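Ulvan Lyase-PL25 (Pseudoalteromonas sp. PLSV, PDB 5UAM) degrades ulvan, the main cell-wall polysaccharide of green seaweeds of the order Ulvales, as a polysaccharide lyase with a beta-propeller fold. Local coordinates at residues F29-G33 with L457-P462. Sequence-based numbering, arbitrary orientation.
Sequences FADNG and LKTAMP
Residues 30-33 form a short, irregular strand, extended at Ala-30 (phi/psi -158/159°) but bent at Asp-31 and Asn-32 (psi 31° and 20°). Across from it the last turn of helix 454-460 ends, and the chain leaves helical angles at Met-461 (-71/123°). The nearest CA atoms, those of Phe-29 and Leu-457, lie 6.6 Å apart. Strand 30-33 is an edge of a four-stranded antiparallel propeller blade, hydrogen-bonding to strand 439-444; N-terminal and C-terminal parts of the chain thus share one blade, the ring closure familiar from beta-propellers, and the C-terminal helix packs against that edge. No hydrogen bond joins the segments. Leu-457 (chi1 t) sets CD1 3.6 Å from Phe-29 C. Met-461, with all three chi angles m, folds across Ala-30, SD 4.0 Å from Ala-30 CB, and brings CE to 3.3 Å from both Asp-31 OD1 and Asn-32 CG. Asn-32 OD1 hydrogen-bonds to Tyr-57, while Asn-32 ND2 lies 4.3 Å from Pro-462 CD.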
ATOM      1  N   PHE A  29      12.130  -3.287  16.710  1.00 14.36           N
ATOM      2  CA  PHE A  29      13.312  -2.512  16.367  1.00 14.26           C
ATOM      3  C   PHE A  29      13.144  -1.019  16.613  1.00 16.27           C
ATOM      4  O   PHE A  29      14.130  -0.286  16.535  1.00 16.72           O
ATOM      5  CB  PHE A  29      13.728  -2.757  14.906  1.00 14.54           C
ATOM      6  CG  PHE A  29      12.733  -2.245  13.889  1.00 13.71           C
ATOM      7  CD1 PHE A  29      12.770  -0.929  13.461  1.00 13.91           C
ATOM      8  CD2 PHE A  29      11.780  -3.089  13.349  1.00 14.24           C
ATOM      9  CE1 PHE A  29      11.854  -0.457  12.550  1.00 12.47           C
ATOM     10  CE2 PHE A  29      10.859  -2.621  12.421  1.00 13.71           C
ATOM     11  CZ  PHE A  29      10.893  -1.296  12.032  1.00 13.30           C
ATOM     12  N   ALA A  30      11.925  -0.566  16.915  1.00 14.47           N
ATOM     13  CA  ALA A  30      11.631   0.816  17.248  1.00 15.38           C
ATOM     14  C   ALA A  30      10.332   0.834  18.036  1.00 16.38           C
ATOM     15  O   ALA A  30       9.527  -0.098  17.960  1.00 16.61           O
ATOM     16  CB  ALA A  30      11.488   1.677  15.989  1.00 15.17           C
ATOM     17  N   ASP A  31      10.130   1.910  18.794  1.00 15.66           N
ATOM     18  CA  ASP A  31       8.953   2.001  19.654  1.00 16.64           C
ATOM     19  C   ASP A  31       8.282   3.370  19.590  1.00 15.06           C
ATOM     20  O   ASP A  31       7.642   3.789  20.554  1.00 17.37           O
ATOM     21  CB  ASP A  31       9.296   1.644  21.098  1.00 17.66           C
ATOM     22  CG  ASP A  31      10.342   2.553  21.703  1.00 17.39           C
ATOM     23  OD1 ASP A  31      10.812   3.479  21.021  1.00 22.27           O
ATOM     24  OD2 ASP A  31      10.660   2.330  22.888  1.00 25.33           O
ATOM     25  N   ASN A  32       8.367   4.050  18.440  1.00 14.78           N
ATOM     26  CA  ASN A  32       7.838   5.405  18.305  1.00 16.10           C
ATOM     27  C   ASN A  32       6.839   5.560  17.163  1.00 14.70           C
ATOM     28  O   ASN A  32       6.569   6.687  16.752  1.00 16.91           O
ATOM     29  CB  ASN A  32       8.966   6.430  18.150  1.00 17.13           C
ATOM     30  CG  ASN A  32       9.756   6.253  16.885  1.00 19.07           C
ATOM     31  OD1 ASN A  32       9.653   5.243  16.185  1.00 16.15           O
ATOM     32  ND2 ASN A  32      10.567   7.271  16.560  1.00 25.27           N
ATOM     33  N   GLY A  33       6.236   4.482  16.669  1.00 13.44           N
ATOM     34  CA  GLY A  33       5.220   4.637  15.649  1.00 12.76           C
ATOM     35  C   GLY A  33       4.013   5.396  16.172  1.00 15.45           C
ATOM     36  O   GLY A  33       3.731   5.398  17.362  1.00 15.70           O
ATOM     37  N   LEU A 457      18.681  -0.373  21.052  1.00 21.62           N
ATOM     38  CA  LEU A 457      17.468   0.343  20.669  1.00 21.02           C
ATOM     39  C   LEU A 457      17.334   1.611  21.492  1.00 27.42           C
ATOM     40  O   LEU A 457      17.096   2.694  20.951  1.00 29.33           O
ATOM     41  CB  LEU A 457      16.248  -0.566  20.861  1.00 22.61           C
ATOM     42  CG  LEU A 457      14.856  -0.063  20.426  1.00 27.42           C
ATOM     43  CD1 LEU A 457      13.945  -1.233  20.097  1.00 36.09           C
ATOM     44  CD2 LEU A 457      14.201   0.806  21.500  1.00 36.20           C
ATOM     45  N   LYS A 458      17.512   1.496  22.806  1.00 29.62           N
ATOM     46  CA  LYS A 458      17.377   2.661  23.675  1.00 32.36           C
ATOM     47  C   LYS A 458      18.387   3.745  23.313  1.00 33.17           C
ATOM     48  O   LYS A 458      18.054   4.936  23.312  1.00 44.83           O
ATOM     49  CB  LYS A 458      17.521   2.243  25.140  1.00 35.78           C
ATOM     50  CG  LYS A 458      16.385   1.348  25.637  1.00 42.10           C
ATOM     51  N   THR A 459      19.627   3.360  23.019  1.00 26.91           N
ATOM     52  CA  THR A 459      20.619   4.338  22.592  1.00 28.48           C
ATOM     53  C   THR A 459      20.176   5.040  21.307  1.00 25.09           C
ATOM     54  O   THR A 459      20.417   6.242  21.129  1.00 31.86           O
ATOM     55  CB  THR A 459      21.964   3.636  22.379  1.00 30.31           C
ATOM     56  OG1 THR A 459      22.367   2.977  23.594  1.00 41.21           O
ATOM     57  CG2 THR A 459      23.040   4.637  21.983  1.00 38.44           C
ATOM     58  N   ALA A 460      19.530   4.311  20.410  1.00 24.82           N
ATOM     59  CA  ALA A 460      19.214   4.861  19.097  1.00 24.84           C
ATOM     60  C   ALA A 460      17.918   5.659  19.075  1.00 30.88           C
ATOM     61  O   ALA A 460      17.739   6.491  18.177  1.00 30.42           O
ATOM     62  CB  ALA A 460      19.101   3.739  18.067  1.00 26.09           C
ATOM     63  N   MET A 461      17.008   5.435  20.011  1.00 30.57           N
ATOM     64  CA  MET A 461      15.672   6.003  19.847  1.00 34.21           C
ATOM     65  C   MET A 461      15.725   7.519  20.038  1.00 39.00           C
ATOM     66  O   MET A 461      16.195   7.985  21.088  1.00 45.04           O
ATOM     67  CB  MET A 461      14.657   5.347  20.776  1.00 28.23           C
ATOM     68  CG  MET A 461      14.192   3.949  20.322  1.00 29.20           C
ATOM     69  SD  MET A 461      13.634   3.760  18.584  1.00 26.12           S
ATOM     70  CE  MET A 461      12.322   4.963  18.524  1.00 27.33           C
ATOM     71  N   PRO A 462      15.282   8.332  19.043  1.00 50.51           N
ATOM     72  CA  PRO A 462      15.456   9.792  19.093  1.00 56.62           C
ATOM     73  C   PRO A 462      14.501  10.489  20.066  1.00 57.58           C
ATOM     74  O   PRO A 462      14.710  10.424  21.281  1.00 63.48           O
ATOM     75  CB  PRO A 462      15.158  10.235  17.642  1.00 55.18           C
ATOM     76  CG  PRO A 462      15.031   8.954  16.830  1.00 47.07           C
ATOM     77  CD  PRO A 462      14.579   7.934  17.805  1.00 50.10           C
TER